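Local coordinates for putative uncharacterized protein (Toxoplasma gondii, PDB 4FBD) that is of unknown function but belongs to the DUF3228 family and assembles with a second copy of itself, at residues F66-V74 with H92-G100; E191-M202 with A221-H232. All blocks are in the same frame, centred on the assembly; numbering follows the deposited sequence. Where two conformers were deposited one is given.

Interaction 1: F66-V74 with H92-G100; sequences FLEKVNELV and HLYIPNFVG
The rings of F66 and F98 lie 5.5 Å apart between centroids with their planes at 29°, close to parallel but slid so far that they barely overlap. Contact therefore falls at their margins, where F66 CD1 comes within 3.4 Å of F98 CZ. One face of the F98 ring is taken by K69, whose CB stands 4.0 Å from the F98 centroid in a CH-pi contact, while V70 CG2 meets the ring edge near its plane. V70 CG2 also lies over a face of F66, offset toward the rim, and V99 CG1 sits in plane at the F66 edge, 3.9 Å from CD1 of that ring.

The F66 side chain leaves the helix with CG anti to the backbone N (chi1 177°), a turn that carries the ring across to F98 and V99. K69 was modelled in two conformers; in the one described here its chain is extended beyond CG and CD passes 3.7 Å from F98 CE1. A lysine suits this margin because its methylenes can cover the aromatic face. L73 adds CD1, 3.8 Å from F98 CD2. Farther along, the branched residues of strand 92-96 take over: the I95 and V70 side chains cross at about a right angle, CD1 of I95 against CG2 of V70, and L93 CD1 meets V74 CG2 at 3.8 Å.

This is a helix laid across a beta strand, their axes 9.4 Å apart at 101°, with F98 and V99 in the loop after the strand extending the hydrophobic surface. L40 of strand 39-40 also packs on F66. No hydrogen bond joins the two segments, so the attachment of this helix to the strand and the loop after it probably rests on apolar packing and burial, while the strand's backbone polar groups pair with neighbouring strands, as L93 does with L152.

Interaction 2: E191-M202 with A221-H232; sequences EKYSLPMAPITM and AYKASVAYWKTH
Y228 and E191 approach from opposite directions, the carboxylate turned 83° from the phenol ring. Y228 OH donates to E191 OE2 at 2.6 Å, meeting that oxygen from above the carboxylate plane, although OE2 itself lies at the edge of the ring. L195 CG covers one face of the Y228 ring, and the imidazole of H232 covers the other, with ND1 over its centre. H232 is held in that position by a nearly straight bond from ND1 to Y228 O, 2.7 Å long; T231 N reaches the same carbonyl oxygen from the opposite face of its plane. Tyrosine suits the site because its ring offers two apolar faces and its hydroxyl a donor for the glutamate.

Crossing Y228 at about a right angle, P196 sets CG 3.6 Å from Y228 CB. The carbonyl of P196 accepts from W229 NE1 at 2.9 Å; the oxygen lies in the indole plane, but the donor stands above the carbonyl plane. W229 in turn presents a face to CD2 of Y228.

The helix 219-229 is thus covered by an extended loop carrying P196, which turns into a new helix at P199, with A198 as its N-cap. P199, which has no N-H to leave unpaired in the first turn, is a knob in a hole formed by Y222, S225, V226 and W229. S225 OG, anti to the backbone N (chi1 168°), donates to M197 O nearly along the C=O axis, tying the loop just before the knob. Y222 turns its ring edge to P199 O, its hydroxyl bonding to P129 O of the second subunit.

M202 bends at its last torsion (chi3 50°), bringing the flexible CE methyl alongside the helix backbone, 3.4 Å from Y222 N and within packing distance of A221 CB.

In the fold
Interaction 1 closes before interaction 2 opens along the chain, and their centres lie about 25 Å apart. In interaction 1, helix 63-76 packs on strand 90-96 of the five-stranded sheet. Strand 181-189 of that same sheet leads into the loop of interaction 2, whose other segment ends at strand 232-235 of the four-stranded sheet, so the second contact lies between the two sheets. The two contacts touch through Y94 OH and Y193 O, a probable hydrogen bond of 3.2 Å, and by packing of H92 against S194. Of the two, interaction 2 alone reaches the second subunit, through Y222 and the packing of P199 and V226 on Y120 of that subunit.

Interaction 1: F66-V74 with H92-G100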
loop_
_atom_site.group_PDB
_atom_site.type_symbol
_atom_site.label_atom_id
_atom_site.label_comp_id
_atom_site.label_asym_id
_atom_site.label_seq_id
_atom_site.Cartn_x
_atom_site.Cartn_y
_atom_site.Cartn_z
ATOM N N PHE A 66 33.277 4.151 -17.815
ATOM C CA PHE A 66 31.876 3.790 -17.903
ATOM C C PHE A 66 31.227 4.396 -19.153
ATOM O O PHE A 66 30.584 3.708 -19.938
ATOM C CB PHE A 66 31.166 4.299 -16.657
ATOM C CG PHE A 66 29.710 4.049 -16.666
ATOM C CD1 PHE A 66 29.219 2.792 -16.395
ATOM C CD2 PHE A 66 28.826 5.069 -16.953
ATOM C CE1 PHE A 66 27.865 2.548 -16.414
ATOM C CE2 PHE A 66 27.475 4.844 -16.978
ATOM C CZ PHE A 66 26.983 3.577 -16.703
ATOM N N LEU A 67 31.422 5.692 -19.328
ATOM C CA LEU A 67 30.841 6.419 -20.451
ATOM C C LEU A 67 31.411 5.908 -21.778
ATOM O O LEU A 67 30.706 5.794 -22.783
ATOM C CB LEU A 67 31.140 7.908 -20.293
ATOM C CG LEU A 67 30.421 8.812 -21.268
ATOM C CD1 LEU A 67 28.919 8.603 -21.105
ATOM C CD2 LEU A 67 30.820 10.289 -21.036
ATOM N N GLU A 68 32.687 5.572 -21.755
ATOM C CA GLU A 68 33.337 5.057 -22.927
ATOM C C GLU A 68 32.720 3.720 -23.342
ATOM O O GLU A 68 32.409 3.512 -24.519
ATOM C CB GLU A 68 34.833 4.896 -22.652
ATOM C CG GLU A 68 35.701 4.784 -23.897
ATOM C CD GLU A 68 35.584 3.462 -24.632
ATOM O OE1 GLU A 68 34.855 2.566 -24.157
ATOM O OE2 GLU A 68 36.253 3.311 -25.686
ATOM N N LYS A 69 32.542 2.816 -22.384
ATOM C CA LYS A 69 31.960 1.507 -22.695
ATOM C C LYS A 69 30.494 1.623 -23.098
ATOM O O LYS A 69 30.021 0.867 -23.947
ATOM C CB LYS A 69 32.165 0.527 -21.547
ATOM C CG LYS A 69 33.630 0.190 -21.340
ATOM C CD LYS A 69 33.822 -0.949 -20.366
ATOM C CE LYS A 69 35.298 -1.291 -20.193
ATOM N NZ LYS A 69 35.451 -2.412 -19.224
ATOM N N VAL A 70 29.779 2.577 -22.506
ATOM C CA VAL A 70 28.383 2.814 -22.878
ATOM C C VAL A 70 28.340 3.229 -24.340
ATOM O O VAL A 70 27.603 2.648 -25.143
ATOM C CB VAL A 70 27.738 3.932 -22.058
ATOM C CG1 VAL A 70 26.484 4.448 -22.765
ATOM C CG2 VAL A 70 27.437 3.447 -20.664
ATOM N N ASN A 71 29.133 4.235 -24.687
ATOM C CA ASN A 71 29.191 4.701 -26.074
ATOM C C ASN A 71 29.652 3.624 -27.067
ATOM O O ASN A 71 29.131 3.522 -28.177
ATOM C CB ASN A 71 30.033 5.975 -26.147
ATOM C CG ASN A 71 29.263 7.176 -25.636
ATOM O OD1 ASN A 71 28.149 7.438 -26.095
ATOM N ND2 ASN A 71 29.831 7.899 -24.690
ATOM N N GLU A 72 30.609 2.801 -26.651
ATOM C CA GLU A 72 31.074 1.694 -27.482
ATOM C C GLU A 72 29.957 0.672 -27.661
ATOM O O GLU A 72 29.721 0.195 -28.773
ATOM C CB GLU A 72 32.259 0.996 -26.838
ATOM C CG GLU A 72 32.863 -0.090 -27.702
ATOM C CD GLU A 72 34.109 -0.716 -27.068
ATOM O OE1 GLU A 72 35.180 -0.701 -27.716
ATOM O OE2 GLU A 72 34.021 -1.184 -25.912
ATOM N N LEU A 73 29.291 0.311 -26.567
ATOM C CA LEU A 73 28.201 -0.642 -26.665
ATOM C C LEU A 73 27.087 -0.131 -27.574
ATOM O O LEU A 73 26.477 -0.910 -28.301
ATOM C CB LEU A 73 27.640 -0.995 -25.287
ATOM C CG LEU A 73 28.573 -1.907 -24.477
ATOM C CD1 LEU A 73 28.127 -2.071 -23.023
ATOM C CD2 LEU A 73 28.706 -3.278 -25.156
ATOM N N VAL A 74 26.854 1.180 -27.558
ATOM C CA VAL A 74 25.799 1.793 -28.361
ATOM C C VAL A 74 26.095 1.787 -29.840
ATOM O O VAL A 74 25.280 1.316 -30.633
ATOM C CB VAL A 74 25.519 3.232 -27.893
ATOM C CG1 VAL A 74 24.663 3.967 -28.906
ATOM C CG2 VAL A 74 24.846 3.200 -26.520
ATOM N N HIS A 92 15.392 6.980 -22.628
ATOM C CA HIS A 92 16.176 5.954 -21.975
ATOM C C HIS A 92 16.495 4.757 -22.857
ATOM O O HIS A 92 15.822 4.512 -23.837
ATOM C CB HIS A 92 15.472 5.530 -20.683
ATOM C CG HIS A 92 14.180 4.819 -20.900
ATOM N ND1 HIS A 92 14.027 3.471 -20.645
ATOM C CD2 HIS A 92 12.990 5.253 -21.376
ATOM C CE1 HIS A 92 12.788 3.113 -20.928
ATOM N NE2 HIS A 92 12.139 4.172 -21.377
ATOM N N LEU A 93 17.554 4.040 -22.515
ATOM C CA LEU A 93 17.919 2.845 -23.249
ATOM C C LEU A 93 18.427 1.771 -22.294
ATOM O O LEU A 93 18.901 2.077 -21.199
ATOM C CB LEU A 93 19.010 3.112 -24.281
ATOM C CG LEU A 93 20.304 3.686 -23.723
ATOM C CD1 LEU A 93 21.494 3.425 -24.658
ATOM C CD2 LEU A 93 20.106 5.189 -23.430
ATOM N N TYR A 94 18.337 0.528 -22.748
ATOM C CA TYR A 94 18.800 -0.638 -22.018
ATOM C C TYR A 94 20.041 -1.155 -22.650
ATOM O O TYR A 94 20.084 -1.285 -23.846
ATOM C CB TYR A 94 17.755 -1.749 -22.081
ATOM C CG TYR A 94 16.509 -1.297 -21.451
ATOM C CD1 TYR A 94 16.399 -1.272 -20.073
ATOM C CD2 TYR A 94 15.464 -0.824 -22.204
ATOM C CE1 TYR A 94 15.275 -0.811 -19.467
ATOM C CE2 TYR A 94 14.309 -0.382 -21.597
ATOM C CZ TYR A 94 14.236 -0.381 -20.222
ATOM O OH TYR A 94 13.150 0.097 -19.587
ATOM N N ILE A 95 21.068 -1.406 -21.851
ATOM C CA ILE A 95 22.304 -1.962 -22.332
ATOM C C ILE A 95 22.698 -3.131 -21.385
ATOM O O ILE A 95 22.196 -3.227 -20.240
ATOM C CB ILE A 95 23.440 -0.910 -22.336
ATOM C CG1 ILE A 95 23.825 -0.521 -20.900
ATOM C CG2 ILE A 95 23.037 0.359 -23.128
ATOM C CD1 ILE A 95 25.051 0.428 -20.808
ATOM N N PRO A 96 23.567 -4.023 -21.851
ATOM C CA PRO A 96 24.062 -5.081 -20.965
ATOM C C PRO A 96 24.750 -4.506 -19.715
ATOM O O PRO A 96 25.393 -3.451 -19.779
ATOM C CB PRO A 96 25.100 -5.806 -21.826
ATOM C CG PRO A 96 24.666 -5.532 -23.266
ATOM C CD PRO A 96 24.094 -4.139 -23.226
ATOM N N ASN A 97 24.589 -5.191 -18.588
ATOM C CA ASN A 97 25.143 -4.758 -17.321
ATOM C C ASN A 97 26.617 -5.141 -17.217
ATOM O O ASN A 97 26.964 -6.186 -16.680
ATOM C CB ASN A 97 24.332 -5.397 -16.195
ATOM C CG ASN A 97 24.734 -4.899 -14.831
ATOM O OD1 ASN A 97 25.567 -3.992 -14.709
ATOM N ND2 ASN A 97 24.133 -5.478 -13.787
ATOM N N PHE A 98 27.493 -4.280 -17.710
ATOM C CA PHE A 98 28.920 -4.581 -17.707
ATOM C C PHE A 98 29.657 -4.202 -16.420
ATOM O O PHE A 98 30.817 -4.558 -16.281
ATOM C CB PHE A 98 29.623 -3.921 -18.897
ATOM C CG PHE A 98 29.707 -2.435 -18.794
ATOM C CD1 PHE A 98 30.799 -1.832 -18.181
ATOM C CD2 PHE A 98 28.714 -1.646 -19.306
ATOM C CE1 PHE A 98 30.890 -0.443 -18.086
ATOM C CE2 PHE A 98 28.781 -0.249 -19.224
ATOM C CZ PHE A 98 29.860 0.352 -18.613
ATOM N N VAL A 99 29.023 -3.470 -15.507
ATOM C CA VAL A 99 29.686 -3.133 -14.233
ATOM C C VAL A 99 29.279 -4.071 -13.103
ATOM O O VAL A 99 29.755 -3.952 -11.982
ATOM C CB VAL A 99 29.385 -1.693 -13.795
ATOM C CG1 VAL A 99 29.783 -0.734 -14.900
ATOM C CG2 VAL A 99 27.933 -1.533 -13.471
ATOM N N GLY A 100 28.393 -5.014 -13.396
ATOM C CA GLY A 100 27.911 -5.952 -12.369
ATOM C C GLY A 100 27.087 -5.300 -11.270
ATOM O O GLY A 100 27.121 -5.727 -10.133
#

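Interaction 2: E191-M202 with A221-H232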
loop_
_atom_site.group_PDB
_atom_site.type_symbol
_atom_site.label_atom_id
_atom_site.label_comp_id
_atom_site.label_asym_id
_atom_site.label_seq_id
_atom_site.Cartn_x
_atom_site.Cartn_y
_atom_site.Cartn_z
ATOM N N GLU A 191 14.545 -6.589 -16.091
ATOM C CA GLU A 191 13.514 -6.420 -17.079
ATOM C C GLU A 191 13.915 -5.343 -18.110
ATOM O O GLU A 191 14.581 -4.351 -17.770
ATOM C CB GLU A 191 12.202 -6.020 -16.411
ATOM C CG GLU A 191 11.688 -6.992 -15.336
ATOM C CD GLU A 191 12.323 -6.798 -13.976
ATOM O OE1 GLU A 191 12.996 -5.771 -13.735
ATOM O OE2 GLU A 191 12.117 -7.668 -13.131
ATOM N N LYS A 192 13.509 -5.573 -19.352
ATOM C CA LYS A 192 13.732 -4.675 -20.498
ATOM C C LYS A 192 12.565 -3.692 -20.662
ATOM O O LYS A 192 12.137 -3.435 -21.766
ATOM C CB LYS A 192 13.870 -5.499 -21.793
ATOM C CG LYS A 192 15.241 -5.586 -22.493
ATOM C CD LYS A 192 15.440 -4.390 -23.474
ATOM C CE LYS A 192 16.466 -4.664 -24.610
ATOM N NZ LYS A 192 17.856 -4.940 -24.147
ATOM N N TYR A 193 12.027 -3.178 -19.556
ATOM C CA TYR A 193 10.971 -2.175 -19.609
ATOM C C TYR A 193 11.033 -1.337 -18.328
ATOM O O TYR A 193 11.702 -1.722 -17.368
ATOM C CB TYR A 193 9.583 -2.802 -19.885
ATOM C CG TYR A 193 9.102 -3.781 -18.843
ATOM C CD1 TYR A 193 9.433 -5.142 -18.918
ATOM C CD2 TYR A 193 8.320 -3.360 -17.784
ATOM C CE1 TYR A 193 9.008 -6.046 -17.945
ATOM C CE2 TYR A 193 7.887 -4.262 -16.797
ATOM C CZ TYR A 193 8.229 -5.593 -16.891
ATOM O OH TYR A 193 7.785 -6.467 -15.937
ATOM N N SER A 194 10.426 -0.155 -18.346
ATOM C CA SER A 194 10.426 0.738 -17.180
ATOM C C SER A 194 9.758 0.032 -16.029
ATOM O O SER A 194 8.622 -0.389 -16.126
ATOM C CB SER A 194 9.662 2.030 -17.453
ATOM O OG SER A 194 10.319 2.839 -18.419
ATOM N N LEU A 195 10.461 -0.102 -14.927
ATOM C CA LEU A 195 9.878 -0.793 -13.812
ATOM C C LEU A 195 8.788 0.125 -13.226
ATOM O O LEU A 195 9.026 1.326 -13.013
ATOM C CB LEU A 195 10.965 -1.115 -12.810
ATOM C CG LEU A 195 11.032 -2.579 -12.417
ATOM C CD1 LEU A 195 11.133 -3.442 -13.704
ATOM C CD2 LEU A 195 12.217 -2.810 -11.496
ATOM N N PRO A 196 7.581 -0.422 -12.992
ATOM C CA PRO A 196 6.509 0.395 -12.455
ATOM C C PRO A 196 6.807 0.916 -11.073
ATOM O O PRO A 196 7.403 0.214 -10.275
ATOM C CB PRO A 196 5.324 -0.572 -12.398
ATOM C CG PRO A 196 5.942 -1.900 -12.311
ATOM C CD PRO A 196 7.173 -1.831 -13.113
ATOM N N MET A 197 6.400 2.139 -10.787
ATOM C CA MET A 197 6.612 2.677 -9.458
ATOM C C MET A 197 5.716 1.854 -8.532
ATOM O O MET A 197 4.817 1.147 -9.002
ATOM C CB MET A 197 6.265 4.169 -9.387
ATOM C CG MET A 197 4.790 4.501 -9.453
ATOM S SD MET A 197 4.425 6.288 -9.680
ATOM C CE MET A 197 4.989 6.534 -11.365
ATOM N N ALA A 198 5.965 1.953 -7.229
ATOM C CA ALA A 198 5.210 1.229 -6.251
ATOM C C ALA A 198 3.772 1.704 -6.283
ATOM O O ALA A 198 3.513 2.866 -6.496
ATOM C CB ALA A 198 5.796 1.437 -4.866
ATOM N N PRO A 199 2.829 0.792 -6.031
ATOM C CA PRO A 199 1.402 1.151 -5.990
ATOM C C PRO A 199 1.117 2.327 -5.057
ATOM O O PRO A 199 0.356 3.196 -5.402
ATOM C CB PRO A 199 0.742 -0.132 -5.452
ATOM C CG PRO A 199 1.643 -1.223 -5.942
ATOM C CD PRO A 199 3.033 -0.651 -5.790
ATOM N N ILE A 200 1.750 2.345 -3.893
ATOM C CA ILE A 200 1.521 3.403 -2.930
ATOM C C ILE A 200 2.022 4.728 -3.477
ATOM O O ILE A 200 1.404 5.763 -3.263
ATOM C CB ILE A 200 2.156 3.073 -1.551
ATOM C CG1 ILE A 200 1.747 4.105 -0.501
ATOM C CG2 ILE A 200 3.683 2.995 -1.634
ATOM C CD1 ILE A 200 0.269 4.089 -0.155
ATOM N N THR A 201 3.116 4.699 -4.216
ATOM C CA THR A 201 3.666 5.932 -4.760
ATOM C C THR A 201 2.622 6.516 -5.682
ATOM O O THR A 201 2.404 7.716 -5.677
ATOM C CB THR A 201 4.997 5.692 -5.518
ATOM O OG1 THR A 201 5.916 4.982 -4.675
ATOM C CG2 THR A 201 5.647 7.006 -5.958
ATOM N N MET A 202 1.944 5.662 -6.452
ATOM C CA MET A 202 0.900 6.143 -7.374
ATOM C C MET A 202 -0.257 6.794 -6.623
ATOM O O MET A 202 -0.774 7.830 -7.055
ATOM C CB MET A 202 0.362 5.022 -8.256
ATOM C CG MET A 202 1.397 4.428 -9.219
ATOM S SD MET A 202 0.653 3.240 -10.368
ATOM C CE MET A 202 -0.719 4.249 -10.955
ATOM N N ALA A 221 -2.680 1.463 -14.957
ATOM C CA ALA A 221 -1.261 1.509 -14.619
ATOM C C ALA A 221 -1.105 1.021 -13.194
ATOM O O ALA A 221 -0.150 0.313 -12.884
ATOM C CB ALA A 221 -0.671 2.932 -14.781
ATOM N N TYR A 222 -2.047 1.388 -12.323
ATOM C CA TYR A 222 -2.015 0.907 -10.946
ATOM C C TYR A 222 -2.077 -0.623 -10.926
ATOM O O TYR A 222 -1.276 -1.257 -10.240
ATOM C CB TYR A 222 -3.164 1.508 -10.108
ATOM C CG TYR A 222 -3.150 1.100 -8.635
ATOM C CD1 TYR A 222 -2.431 1.819 -7.681
ATOM C CD2 TYR A 222 -3.867 0.008 -8.204
ATOM C CE1 TYR A 222 -2.426 1.434 -6.336
ATOM C CE2 TYR A 222 -3.866 -0.379 -6.882
ATOM C CZ TYR A 222 -3.152 0.336 -5.947
ATOM O OH TYR A 222 -3.179 -0.103 -4.633
ATOM N N LYS A 223 -3.014 -1.226 -11.655
ATOM C CA LYS A 223 -3.109 -2.698 -11.668
ATOM C C LYS A 223 -1.782 -3.297 -12.128
ATOM O O LYS A 223 -1.282 -4.226 -11.521
ATOM C CB LYS A 223 -4.274 -3.228 -12.532
ATOM C CG LYS A 223 -5.643 -2.860 -12.018
ATOM C CD LYS A 223 -6.815 -3.748 -12.583
ATOM C CE LYS A 223 -6.866 -3.857 -14.083
ATOM N NZ LYS A 223 -8.122 -4.583 -14.492
ATOM N N ALA A 224 -1.218 -2.737 -13.194
ATOM C CA ALA A 224 0.067 -3.190 -13.723
ATOM C C ALA A 224 1.147 -3.122 -12.642
ATOM O O ALA A 224 1.967 -4.050 -12.471
ATOM C CB ALA A 224 0.477 -2.323 -14.924
ATOM N N SER A 225 1.170 -2.010 -11.930
ATOM C CA SER A 225 2.143 -1.837 -10.868
ATOM C C SER A 225 1.932 -2.900 -9.793
ATOM O O SER A 225 2.878 -3.604 -9.405
ATOM C CB SER A 225 2.069 -0.445 -10.303
ATOM O OG SER A 225 2.811 -0.394 -9.115
ATOM N N VAL A 226 0.695 -3.084 -9.353
ATOM C CA VAL A 226 0.402 -4.137 -8.371
ATOM C C VAL A 226 0.869 -5.530 -8.855
ATOM O O VAL A 226 1.452 -6.300 -8.084
ATOM C CB VAL A 226 -1.061 -4.208 -8.078
ATOM C CG1 VAL A 226 -1.395 -5.533 -7.306
ATOM C CG2 VAL A 226 -1.492 -2.940 -7.304
ATOM N N ALA A 227 0.599 -5.862 -10.114
ATOM C CA ALA A 227 1.036 -7.179 -10.664
ATOM C C ALA A 227 2.528 -7.381 -10.510
ATOM O O ALA A 227 2.971 -8.469 -10.201
ATOM C CB ALA A 227 0.684 -7.306 -12.124
ATOM N N TYR A 228 3.302 -6.332 -10.719
ATOM C CA TYR A 228 4.747 -6.458 -10.567
ATOM C C TYR A 228 5.130 -6.630 -9.109
ATOM O O TYR A 228 5.866 -7.560 -8.770
ATOM C CB TYR A 228 5.524 -5.254 -11.138
ATOM C CG TYR A 228 7.024 -5.521 -11.109
ATOM C CD1 TYR A 228 7.642 -6.215 -12.136
ATOM C CD2 TYR A 228 7.793 -5.137 -10.059
ATOM C CE1 TYR A 228 8.988 -6.495 -12.112
ATOM C CE2 TYR A 228 9.171 -5.412 -10.030
ATOM C CZ TYR A 228 9.753 -6.092 -11.071
ATOM O OH TYR A 228 11.095 -6.407 -11.069
ATOM N N TRP A 229 4.591 -5.761 -8.250
ATOM C CA TRP A 229 4.976 -5.734 -6.849
ATOM C C TRP A 229 4.409 -6.853 -5.995
ATOM O O TRP A 229 4.891 -7.067 -4.890
ATOM C CB TRP A 229 4.836 -4.313 -6.255
ATOM C CG TRP A 229 5.821 -3.399 -6.951
ATOM C CD1 TRP A 229 5.545 -2.483 -7.903
ATOM C CD2 TRP A 229 7.255 -3.393 -6.801
ATOM N NE1 TRP A 229 6.707 -1.873 -8.344
ATOM C CE2 TRP A 229 7.768 -2.423 -7.688
ATOM C CE3 TRP A 229 8.145 -4.102 -5.999
ATOM C CZ2 TRP A 229 9.132 -2.139 -7.788
ATOM C CZ3 TRP A 229 9.502 -3.838 -6.109
ATOM C CH2 TRP A 229 9.984 -2.846 -7.000
ATOM N N LYS A 230 3.464 -7.627 -6.537
ATOM C CA LYS A 230 2.986 -8.790 -5.820
ATOM C C LYS A 230 4.060 -9.870 -5.798
ATOM O O LYS A 230 4.029 -10.734 -4.921
ATOM C CB LYS A 230 1.736 -9.463 -6.453
ATOM C CG LYS A 230 0.632 -8.563 -6.798
ATOM C CD LYS A 230 -0.744 -9.162 -6.736
ATOM C CE LYS A 230 -0.936 -10.489 -7.406
ATOM N NZ LYS A 230 -2.454 -10.756 -7.508
ATOM N N THR A 231 4.976 -9.860 -6.772
ATOM C CA THR A 231 5.966 -10.936 -6.868
ATOM C C THR A 231 7.458 -10.499 -6.752
ATOM O O THR A 231 8.382 -11.264 -7.042
ATOM C CB THR A 231 5.727 -11.711 -8.161
ATOM O OG1 THR A 231 5.840 -10.819 -9.280
ATOM C CG2 THR A 231 4.274 -12.337 -8.201
ATOM N N HIS A 232 7.674 -9.278 -6.310
ATOM C CA HIS A 232 8.994 -8.718 -6.132
ATOM C C HIS A 232 8.915 -7.772 -4.978
ATOM O O HIS A 232 7.869 -7.137 -4.756
ATOM C CB HIS A 232 9.428 -7.875 -7.306
ATOM C CG HIS A 232 9.406 -8.587 -8.605
ATOM N ND1 HIS A 232 8.282 -8.639 -9.394
ATOM C CD2 HIS A 232 10.372 -9.263 -9.267
ATOM C CE1 HIS A 232 8.554 -9.322 -10.490
ATOM N NE2 HIS A 232 9.818 -9.701 -10.442
#